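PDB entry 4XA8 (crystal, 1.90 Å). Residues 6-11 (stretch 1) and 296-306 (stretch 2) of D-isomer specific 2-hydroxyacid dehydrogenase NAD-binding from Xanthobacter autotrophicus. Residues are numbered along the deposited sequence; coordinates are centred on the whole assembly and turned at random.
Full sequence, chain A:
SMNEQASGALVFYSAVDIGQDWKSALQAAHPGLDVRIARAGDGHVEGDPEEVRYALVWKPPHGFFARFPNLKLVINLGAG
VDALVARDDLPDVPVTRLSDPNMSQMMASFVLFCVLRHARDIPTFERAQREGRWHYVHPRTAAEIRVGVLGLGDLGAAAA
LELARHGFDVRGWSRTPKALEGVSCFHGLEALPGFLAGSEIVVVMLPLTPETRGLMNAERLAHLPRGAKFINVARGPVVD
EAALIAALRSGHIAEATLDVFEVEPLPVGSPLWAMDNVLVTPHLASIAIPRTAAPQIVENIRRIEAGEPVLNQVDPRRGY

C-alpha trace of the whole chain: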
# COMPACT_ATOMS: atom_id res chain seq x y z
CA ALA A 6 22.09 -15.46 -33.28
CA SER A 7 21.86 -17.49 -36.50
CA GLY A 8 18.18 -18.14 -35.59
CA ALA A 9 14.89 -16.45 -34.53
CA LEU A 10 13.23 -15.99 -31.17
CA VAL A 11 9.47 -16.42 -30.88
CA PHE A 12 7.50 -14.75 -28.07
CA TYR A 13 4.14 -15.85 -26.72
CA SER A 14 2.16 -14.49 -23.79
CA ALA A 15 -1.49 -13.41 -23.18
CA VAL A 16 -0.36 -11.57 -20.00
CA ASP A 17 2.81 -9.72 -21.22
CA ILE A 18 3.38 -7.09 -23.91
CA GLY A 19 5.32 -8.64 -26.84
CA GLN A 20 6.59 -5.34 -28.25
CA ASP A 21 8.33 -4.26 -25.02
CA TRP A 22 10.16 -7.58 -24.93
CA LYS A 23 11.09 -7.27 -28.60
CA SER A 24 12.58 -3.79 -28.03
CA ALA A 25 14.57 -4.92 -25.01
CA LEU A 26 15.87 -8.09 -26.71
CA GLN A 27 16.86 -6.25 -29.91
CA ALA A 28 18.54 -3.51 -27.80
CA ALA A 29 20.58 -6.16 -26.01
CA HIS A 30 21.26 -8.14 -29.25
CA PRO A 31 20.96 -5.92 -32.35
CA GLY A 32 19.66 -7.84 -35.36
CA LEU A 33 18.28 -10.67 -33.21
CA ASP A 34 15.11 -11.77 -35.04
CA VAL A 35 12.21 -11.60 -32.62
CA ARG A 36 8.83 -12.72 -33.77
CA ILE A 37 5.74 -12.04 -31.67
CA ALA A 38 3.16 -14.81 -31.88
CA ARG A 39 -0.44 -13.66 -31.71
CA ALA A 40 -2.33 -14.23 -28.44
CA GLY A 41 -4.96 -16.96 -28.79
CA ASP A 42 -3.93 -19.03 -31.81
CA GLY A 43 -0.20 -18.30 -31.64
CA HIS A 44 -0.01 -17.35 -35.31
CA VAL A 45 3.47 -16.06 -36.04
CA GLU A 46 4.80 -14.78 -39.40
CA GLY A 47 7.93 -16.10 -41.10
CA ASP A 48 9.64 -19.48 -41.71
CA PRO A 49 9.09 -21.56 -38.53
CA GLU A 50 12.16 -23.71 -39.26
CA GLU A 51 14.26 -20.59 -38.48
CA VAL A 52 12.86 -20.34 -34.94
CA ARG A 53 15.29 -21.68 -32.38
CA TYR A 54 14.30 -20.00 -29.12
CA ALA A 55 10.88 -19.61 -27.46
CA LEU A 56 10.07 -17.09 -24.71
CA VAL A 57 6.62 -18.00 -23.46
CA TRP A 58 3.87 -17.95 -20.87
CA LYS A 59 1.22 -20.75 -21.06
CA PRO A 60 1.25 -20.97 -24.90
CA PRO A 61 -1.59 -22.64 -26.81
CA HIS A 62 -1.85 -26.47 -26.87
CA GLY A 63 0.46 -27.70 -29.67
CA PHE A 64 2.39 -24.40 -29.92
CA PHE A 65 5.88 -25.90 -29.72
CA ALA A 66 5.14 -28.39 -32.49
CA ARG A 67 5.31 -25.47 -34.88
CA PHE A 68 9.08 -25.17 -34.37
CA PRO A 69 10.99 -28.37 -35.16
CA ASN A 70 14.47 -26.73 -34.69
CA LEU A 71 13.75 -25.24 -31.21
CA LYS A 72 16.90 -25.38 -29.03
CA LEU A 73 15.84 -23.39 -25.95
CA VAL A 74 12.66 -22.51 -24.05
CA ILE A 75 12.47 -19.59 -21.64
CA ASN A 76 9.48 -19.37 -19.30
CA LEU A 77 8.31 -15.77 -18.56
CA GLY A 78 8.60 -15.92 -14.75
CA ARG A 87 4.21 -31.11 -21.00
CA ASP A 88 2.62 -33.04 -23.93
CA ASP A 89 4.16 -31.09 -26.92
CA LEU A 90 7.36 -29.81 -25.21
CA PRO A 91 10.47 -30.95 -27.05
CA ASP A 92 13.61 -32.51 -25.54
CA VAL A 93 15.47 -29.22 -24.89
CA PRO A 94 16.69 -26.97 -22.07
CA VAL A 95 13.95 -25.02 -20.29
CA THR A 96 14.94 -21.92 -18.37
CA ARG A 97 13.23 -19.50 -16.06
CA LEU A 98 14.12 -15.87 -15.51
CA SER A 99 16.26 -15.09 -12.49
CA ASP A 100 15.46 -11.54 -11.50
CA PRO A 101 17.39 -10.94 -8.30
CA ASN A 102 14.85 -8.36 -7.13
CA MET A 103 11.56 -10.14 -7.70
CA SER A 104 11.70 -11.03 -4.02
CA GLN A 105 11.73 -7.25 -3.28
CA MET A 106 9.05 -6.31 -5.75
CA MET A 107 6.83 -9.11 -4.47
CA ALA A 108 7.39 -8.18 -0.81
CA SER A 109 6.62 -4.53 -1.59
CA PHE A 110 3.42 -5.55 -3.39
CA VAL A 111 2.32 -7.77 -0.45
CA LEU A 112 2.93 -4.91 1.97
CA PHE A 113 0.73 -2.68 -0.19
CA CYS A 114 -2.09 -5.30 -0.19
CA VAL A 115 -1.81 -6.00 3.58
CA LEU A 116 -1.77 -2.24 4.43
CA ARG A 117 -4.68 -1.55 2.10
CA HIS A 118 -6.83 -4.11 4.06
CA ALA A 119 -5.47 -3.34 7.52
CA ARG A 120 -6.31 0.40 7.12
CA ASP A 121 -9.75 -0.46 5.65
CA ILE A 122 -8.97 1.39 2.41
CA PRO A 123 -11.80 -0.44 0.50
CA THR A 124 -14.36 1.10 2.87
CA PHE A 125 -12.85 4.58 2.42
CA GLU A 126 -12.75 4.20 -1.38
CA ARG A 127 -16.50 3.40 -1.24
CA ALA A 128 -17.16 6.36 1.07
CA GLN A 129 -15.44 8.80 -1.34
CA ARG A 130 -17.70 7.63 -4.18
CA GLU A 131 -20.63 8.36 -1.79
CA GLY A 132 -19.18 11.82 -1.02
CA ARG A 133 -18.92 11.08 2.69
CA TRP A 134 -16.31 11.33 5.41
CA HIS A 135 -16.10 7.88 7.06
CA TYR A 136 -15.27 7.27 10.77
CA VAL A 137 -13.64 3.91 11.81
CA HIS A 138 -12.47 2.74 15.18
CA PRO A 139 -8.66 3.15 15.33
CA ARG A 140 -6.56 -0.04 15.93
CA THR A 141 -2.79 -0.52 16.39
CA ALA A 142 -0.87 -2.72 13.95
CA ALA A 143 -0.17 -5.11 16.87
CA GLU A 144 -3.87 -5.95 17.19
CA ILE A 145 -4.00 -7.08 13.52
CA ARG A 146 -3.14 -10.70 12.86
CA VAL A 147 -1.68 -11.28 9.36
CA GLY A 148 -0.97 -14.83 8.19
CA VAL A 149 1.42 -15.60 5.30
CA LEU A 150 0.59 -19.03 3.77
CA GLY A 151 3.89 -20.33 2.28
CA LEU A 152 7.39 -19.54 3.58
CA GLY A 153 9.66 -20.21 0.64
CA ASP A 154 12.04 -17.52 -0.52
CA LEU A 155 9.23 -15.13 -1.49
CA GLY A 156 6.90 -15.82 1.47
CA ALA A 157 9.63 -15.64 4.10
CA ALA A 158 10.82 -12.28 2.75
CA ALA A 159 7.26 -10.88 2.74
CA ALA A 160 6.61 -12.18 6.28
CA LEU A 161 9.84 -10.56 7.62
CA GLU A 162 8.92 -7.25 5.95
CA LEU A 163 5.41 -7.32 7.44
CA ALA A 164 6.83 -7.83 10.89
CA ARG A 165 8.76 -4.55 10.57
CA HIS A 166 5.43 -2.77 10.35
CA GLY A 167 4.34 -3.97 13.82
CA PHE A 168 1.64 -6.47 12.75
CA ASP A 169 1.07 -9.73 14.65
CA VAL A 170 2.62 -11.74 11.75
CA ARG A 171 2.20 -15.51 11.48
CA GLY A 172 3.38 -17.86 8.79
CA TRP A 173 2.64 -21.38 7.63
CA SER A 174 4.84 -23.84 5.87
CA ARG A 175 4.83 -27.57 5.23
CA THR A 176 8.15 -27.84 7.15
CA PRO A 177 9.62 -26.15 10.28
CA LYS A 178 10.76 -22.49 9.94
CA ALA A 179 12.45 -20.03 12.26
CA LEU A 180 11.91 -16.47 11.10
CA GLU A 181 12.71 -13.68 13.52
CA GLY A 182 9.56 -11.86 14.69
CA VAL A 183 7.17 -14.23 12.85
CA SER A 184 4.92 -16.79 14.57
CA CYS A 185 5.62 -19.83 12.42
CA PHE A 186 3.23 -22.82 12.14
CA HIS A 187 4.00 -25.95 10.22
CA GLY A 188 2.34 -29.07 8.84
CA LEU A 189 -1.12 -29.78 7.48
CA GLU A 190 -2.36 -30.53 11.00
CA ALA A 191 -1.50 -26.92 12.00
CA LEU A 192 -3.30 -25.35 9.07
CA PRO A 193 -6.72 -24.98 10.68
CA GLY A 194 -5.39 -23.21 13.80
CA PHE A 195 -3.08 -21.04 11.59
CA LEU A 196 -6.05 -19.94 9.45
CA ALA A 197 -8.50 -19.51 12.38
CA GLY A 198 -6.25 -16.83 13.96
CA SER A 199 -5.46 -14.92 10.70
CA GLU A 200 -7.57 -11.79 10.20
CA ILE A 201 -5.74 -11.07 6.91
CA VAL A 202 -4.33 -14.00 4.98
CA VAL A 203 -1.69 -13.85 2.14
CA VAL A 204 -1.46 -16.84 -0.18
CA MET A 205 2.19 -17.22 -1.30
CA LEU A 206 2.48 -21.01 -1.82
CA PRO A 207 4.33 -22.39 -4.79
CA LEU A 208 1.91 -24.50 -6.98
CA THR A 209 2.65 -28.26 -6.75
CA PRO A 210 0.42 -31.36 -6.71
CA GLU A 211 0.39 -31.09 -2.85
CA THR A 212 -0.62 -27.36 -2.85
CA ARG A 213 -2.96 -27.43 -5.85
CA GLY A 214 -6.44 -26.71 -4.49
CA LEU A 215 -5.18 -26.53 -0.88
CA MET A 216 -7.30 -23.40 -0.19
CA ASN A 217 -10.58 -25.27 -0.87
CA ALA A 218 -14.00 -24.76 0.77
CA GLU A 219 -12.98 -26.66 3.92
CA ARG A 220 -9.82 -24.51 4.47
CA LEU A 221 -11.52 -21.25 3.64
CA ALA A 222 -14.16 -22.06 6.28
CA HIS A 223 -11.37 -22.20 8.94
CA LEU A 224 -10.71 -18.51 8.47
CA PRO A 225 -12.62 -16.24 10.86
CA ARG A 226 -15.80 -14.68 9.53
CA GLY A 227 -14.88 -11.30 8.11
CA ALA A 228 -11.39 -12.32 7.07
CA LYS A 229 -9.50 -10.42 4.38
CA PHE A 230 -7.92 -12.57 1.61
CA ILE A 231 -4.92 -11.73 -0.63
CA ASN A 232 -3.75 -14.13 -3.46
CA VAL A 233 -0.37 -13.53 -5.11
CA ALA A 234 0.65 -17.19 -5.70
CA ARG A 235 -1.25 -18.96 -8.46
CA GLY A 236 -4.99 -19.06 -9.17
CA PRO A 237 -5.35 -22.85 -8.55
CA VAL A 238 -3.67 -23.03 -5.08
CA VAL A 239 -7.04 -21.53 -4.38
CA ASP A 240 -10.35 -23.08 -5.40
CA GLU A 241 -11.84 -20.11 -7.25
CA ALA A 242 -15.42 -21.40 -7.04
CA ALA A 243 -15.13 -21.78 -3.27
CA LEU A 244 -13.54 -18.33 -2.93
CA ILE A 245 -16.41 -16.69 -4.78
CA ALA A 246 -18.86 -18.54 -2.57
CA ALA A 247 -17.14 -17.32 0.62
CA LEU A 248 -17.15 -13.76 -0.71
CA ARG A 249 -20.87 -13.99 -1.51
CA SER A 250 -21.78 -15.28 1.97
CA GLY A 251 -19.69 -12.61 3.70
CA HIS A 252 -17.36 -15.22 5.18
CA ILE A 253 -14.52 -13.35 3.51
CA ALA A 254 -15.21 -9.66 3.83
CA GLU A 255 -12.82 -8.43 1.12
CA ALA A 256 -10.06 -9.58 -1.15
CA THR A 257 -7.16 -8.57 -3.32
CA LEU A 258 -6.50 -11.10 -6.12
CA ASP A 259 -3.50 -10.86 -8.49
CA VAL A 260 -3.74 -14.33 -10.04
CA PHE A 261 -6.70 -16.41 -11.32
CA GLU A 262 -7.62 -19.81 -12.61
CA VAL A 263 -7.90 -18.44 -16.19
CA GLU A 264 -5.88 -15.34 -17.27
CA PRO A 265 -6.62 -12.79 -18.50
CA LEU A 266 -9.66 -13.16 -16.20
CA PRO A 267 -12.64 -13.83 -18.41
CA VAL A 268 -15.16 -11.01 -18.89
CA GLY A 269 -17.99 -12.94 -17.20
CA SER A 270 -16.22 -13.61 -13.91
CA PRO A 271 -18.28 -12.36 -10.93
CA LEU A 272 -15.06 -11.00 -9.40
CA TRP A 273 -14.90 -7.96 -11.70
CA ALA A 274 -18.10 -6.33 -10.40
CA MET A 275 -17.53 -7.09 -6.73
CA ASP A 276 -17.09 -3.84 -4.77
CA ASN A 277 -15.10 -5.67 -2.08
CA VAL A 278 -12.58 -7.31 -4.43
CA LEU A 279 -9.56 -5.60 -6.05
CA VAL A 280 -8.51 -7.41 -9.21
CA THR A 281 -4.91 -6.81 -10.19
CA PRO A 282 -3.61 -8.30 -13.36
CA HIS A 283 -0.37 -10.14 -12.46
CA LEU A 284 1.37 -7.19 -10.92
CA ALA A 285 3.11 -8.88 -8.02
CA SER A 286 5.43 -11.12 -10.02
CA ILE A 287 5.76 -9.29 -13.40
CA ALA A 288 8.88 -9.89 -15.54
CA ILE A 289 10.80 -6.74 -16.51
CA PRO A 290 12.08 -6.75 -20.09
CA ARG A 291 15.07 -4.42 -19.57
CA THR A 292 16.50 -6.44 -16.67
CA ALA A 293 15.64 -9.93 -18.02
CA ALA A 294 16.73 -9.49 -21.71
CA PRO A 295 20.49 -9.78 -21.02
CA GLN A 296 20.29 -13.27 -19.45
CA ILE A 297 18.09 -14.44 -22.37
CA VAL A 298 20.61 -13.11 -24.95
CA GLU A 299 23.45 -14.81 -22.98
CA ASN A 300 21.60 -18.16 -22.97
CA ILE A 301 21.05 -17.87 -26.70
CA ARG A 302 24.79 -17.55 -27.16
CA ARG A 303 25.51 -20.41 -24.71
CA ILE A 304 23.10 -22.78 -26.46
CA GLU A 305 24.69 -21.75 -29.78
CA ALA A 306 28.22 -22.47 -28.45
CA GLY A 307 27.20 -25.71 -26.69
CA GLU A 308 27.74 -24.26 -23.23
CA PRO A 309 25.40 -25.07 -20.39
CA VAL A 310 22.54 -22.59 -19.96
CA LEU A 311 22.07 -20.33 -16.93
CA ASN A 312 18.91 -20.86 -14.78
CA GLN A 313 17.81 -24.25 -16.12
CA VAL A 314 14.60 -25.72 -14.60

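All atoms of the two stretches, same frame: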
# COMPACT_ATOMS: atom_id res chain seq x y z
N ALA A 6 20.80 -14.72 -33.40
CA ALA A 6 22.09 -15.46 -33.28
C ALA A 6 22.05 -16.68 -34.19
O ALA A 6 22.04 -17.82 -33.72
CB ALA A 6 22.32 -15.87 -31.84
N SER A 7 22.03 -16.43 -35.50
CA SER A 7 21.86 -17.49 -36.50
C SER A 7 20.50 -18.22 -36.37
O SER A 7 20.39 -19.38 -36.77
CB SER A 7 23.02 -18.50 -36.41
N GLY A 8 19.49 -17.54 -35.84
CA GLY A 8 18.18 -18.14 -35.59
C GLY A 8 17.21 -17.16 -34.91
O GLY A 8 17.65 -16.20 -34.26
N ALA A 9 15.90 -17.41 -35.03
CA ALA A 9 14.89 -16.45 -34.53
C ALA A 9 14.37 -16.82 -33.15
O ALA A 9 14.35 -18.01 -32.75
CB ALA A 9 13.73 -16.35 -35.51
N LEU A 10 13.97 -15.80 -32.40
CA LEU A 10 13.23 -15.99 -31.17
C LEU A 10 11.76 -15.71 -31.39
O LEU A 10 11.40 -14.69 -31.97
CB LEU A 10 13.73 -15.04 -30.09
CG LEU A 10 13.05 -15.23 -28.73
CD1 LEU A 10 14.02 -14.94 -27.59
CD2 LEU A 10 11.80 -14.34 -28.64
N VAL A 11 10.92 -16.61 -30.89
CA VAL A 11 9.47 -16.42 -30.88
C VAL A 11 8.98 -16.15 -29.45
O VAL A 11 9.38 -16.84 -28.52
CB VAL A 11 8.69 -17.63 -31.48
CG1 VAL A 11 8.82 -18.88 -30.60
CG2 VAL A 11 7.22 -17.30 -31.63
N GLN A 296 20.11 -11.83 -19.75
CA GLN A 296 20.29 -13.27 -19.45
C GLN A 296 19.68 -14.16 -20.55
O GLN A 296 20.21 -15.25 -20.81
CB GLN A 296 19.80 -13.66 -18.04
CG GLN A 296 18.28 -13.69 -17.85
CD GLN A 296 17.80 -13.79 -16.40
OE1 GLN A 296 17.06 -14.70 -16.05
NE2 GLN A 296 18.20 -12.82 -15.55
N ILE A 297 18.63 -13.70 -21.22
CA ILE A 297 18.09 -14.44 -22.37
C ILE A 297 19.10 -14.44 -23.55
O ILE A 297 19.42 -15.50 -24.12
CB ILE A 297 16.72 -13.86 -22.81
CG1 ILE A 297 15.71 -13.98 -21.66
CG2 ILE A 297 16.24 -14.55 -24.07
CD1 ILE A 297 14.46 -13.14 -21.82
N VAL A 298 19.58 -13.25 -23.91
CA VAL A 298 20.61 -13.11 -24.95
C VAL A 298 21.87 -13.95 -24.65
O VAL A 298 22.42 -14.60 -25.55
CB VAL A 298 20.92 -11.61 -25.24
CG1 VAL A 298 22.23 -11.44 -26.01
CG2 VAL A 298 19.74 -11.02 -26.00
N GLU A 299 22.31 -13.97 -23.39
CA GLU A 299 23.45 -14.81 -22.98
C GLU A 299 23.17 -16.33 -23.08
O GLU A 299 24.07 -17.10 -23.36
CB GLU A 299 23.90 -14.43 -21.57
CG GLU A 299 24.93 -15.32 -20.91
CD GLU A 299 26.28 -15.35 -21.63
OE1 GLU A 299 26.56 -14.48 -22.50
OE2 GLU A 299 27.07 -16.26 -21.29
N ASN A 300 21.95 -16.75 -22.84
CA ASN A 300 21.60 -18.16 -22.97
C ASN A 300 21.47 -18.57 -24.43
O ASN A 300 21.78 -19.71 -24.80
CB ASN A 300 20.34 -18.50 -22.16
CG ASN A 300 20.65 -18.90 -20.73
OD1 ASN A 300 21.80 -19.23 -20.37
ND2 ASN A 300 19.61 -18.90 -19.88
N ILE A 301 21.06 -17.63 -25.27
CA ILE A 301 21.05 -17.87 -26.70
C ILE A 301 22.47 -18.16 -27.15
O ILE A 301 22.76 -19.19 -27.84
CB ILE A 301 20.44 -16.66 -27.44
CG1 ILE A 301 18.92 -16.69 -27.19
CG2 ILE A 301 20.82 -16.70 -28.93
CD1 ILE A 301 18.13 -15.54 -27.79
N ARG A 302 23.40 -17.30 -26.77
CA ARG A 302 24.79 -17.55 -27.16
C ARG A 302 25.35 -18.84 -26.55
O ARG A 302 26.04 -19.59 -27.24
CB ARG A 302 25.69 -16.33 -26.94
CG ARG A 302 26.01 -15.99 -25.50
CD ARG A 302 27.44 -15.45 -25.41
NE ARG A 302 28.40 -16.48 -25.76
CZ ARG A 302 28.91 -17.38 -24.92
NH1 ARG A 302 28.55 -17.41 -23.64
NH2 ARG A 302 29.79 -18.26 -25.38
N ARG A 303 25.03 -19.15 -25.29
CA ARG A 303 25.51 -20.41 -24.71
C ARG A 303 24.99 -21.64 -25.45
O ARG A 303 25.76 -22.55 -25.75
CB ARG A 303 25.18 -20.51 -23.23
CG ARG A 303 26.03 -19.60 -22.37
CD ARG A 303 25.40 -19.30 -21.02
NE ARG A 303 26.32 -18.61 -20.11
CZ ARG A 303 26.99 -19.18 -19.12
NH1 ARG A 303 27.79 -18.45 -18.36
NH2 ARG A 303 26.89 -20.49 -18.88
N ILE A 304 23.70 -21.65 -25.75
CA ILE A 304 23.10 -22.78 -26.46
C ILE A 304 23.76 -22.91 -27.84
O ILE A 304 24.07 -24.01 -28.29
CB ILE A 304 21.53 -22.68 -26.51
CG1 ILE A 304 20.90 -24.05 -26.73
CG2 ILE A 304 21.05 -21.76 -27.60
CD1 ILE A 304 20.83 -24.90 -25.48
N GLU A 305 24.04 -21.77 -28.48
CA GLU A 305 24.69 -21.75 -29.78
C GLU A 305 26.20 -22.08 -29.77
O GLU A 305 26.78 -22.38 -30.81
CB GLU A 305 24.45 -20.39 -30.47
CG GLU A 305 22.98 -20.10 -30.76
CD GLU A 305 22.36 -20.97 -31.84
OE1 GLU A 305 21.47 -20.47 -32.56
OE2 GLU A 305 22.72 -22.16 -31.99
N ALA A 306 26.83 -22.03 -28.59
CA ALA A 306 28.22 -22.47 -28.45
C ALA A 306 28.33 -23.80 -27.70
O ALA A 306 29.43 -24.26 -27.43
CB ALA A 306 29.03 -21.39 -27.74

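A short N-terminal segment lies against one flank of a helix nearly three hundred residues later in the chain, and the contact is small: 205 Å² of surface is buried, counting both sides. Residues 9-11 form the start of a strand, preceded by a loop, while residues 296-306 belong to a helix that begins earlier in the chain. The backbones stay well apart. Their nearest CA atoms, those of Ala6 and Arg302, are 7.0 Å from each other, and no hydrogen bond crosses among the modelled atoms, so apolar side chains carry the packing.

The helix presents Ile297, Ile301 and Glu305, spaced four residues apart, with CA-to-CB bonds directed toward the N-terminal segment. Regular i to i+4 backbone bonds fix that spacing: Ile301 N donates to Ile297 O at 2.9 Å, and Glu305 N to Ile301 O at 3.0 Å. Each turn therefore places its contact residue on the same flank, and the character of the row changes from buried and apolar to partly exposed and charged.

Ile301 is the middle residue of the helix row and touches both Ala6 and Leu10. Its chi1 of -74° (m) and chi2 of 177° (t) separate its two branches enough to serve two partners. CG2 meets Ala6 CB at 3.4 Å, a tight apolar approach, while CD1, at the end of the extended chi2 arm, reaches Leu10 CD1 at 4.2 Å. Ile297 repeats the m,t conformation one turn earlier, but here CG2 is the atom closest to the strand, lying 4.2 Å from Leu10 CD1. That one methyl of Leu10 thus touches both isoleucines. Leu10 has chi1 at -177° (t), with chi2 at 147°, between wells; in this conformation CD1 is directed to the helix, whereas CD2 lies farther from both isoleucines.

At the other end of the row, Glu305 adopts chi1 -62° and chi2 -69°, both m, which folds the side chain back so that its carboxylate comes beside the loop. The result is not a bond: Glu305 OE1 lies 2.9 Å from Ala6 O, and both atoms are acceptors. The methylene part is more compatible with its neighbor, with Glu305 CG 4.4 Å from Ala6 CB. Gly8 has no side chain near this carboxylate; an ideal CB there would point toward the helix and lie 4.0 Å from Glu305 OE1. Ser7 adds little, and its OG is not modelled.

No salt bridge crosses between the stretches; two form within the helix. Glu299, with chi1 172° (t) and chi2 63° (p), offers OE2 to two arginines: Arg303 NE at 2.7 Å, and Arg302 NH1 at 3.0 Å through a weak hydrogen bond. Arg302 starts sideways to the contact, and its p chi1 helps carry its end away from the N-terminal segment. The rule to read here is a bias rather than a clean split: two isoleucines supply the apolar contact and Glu305 borders it, while Glu299 pairs with Arg302 and Arg303 without joining the contact.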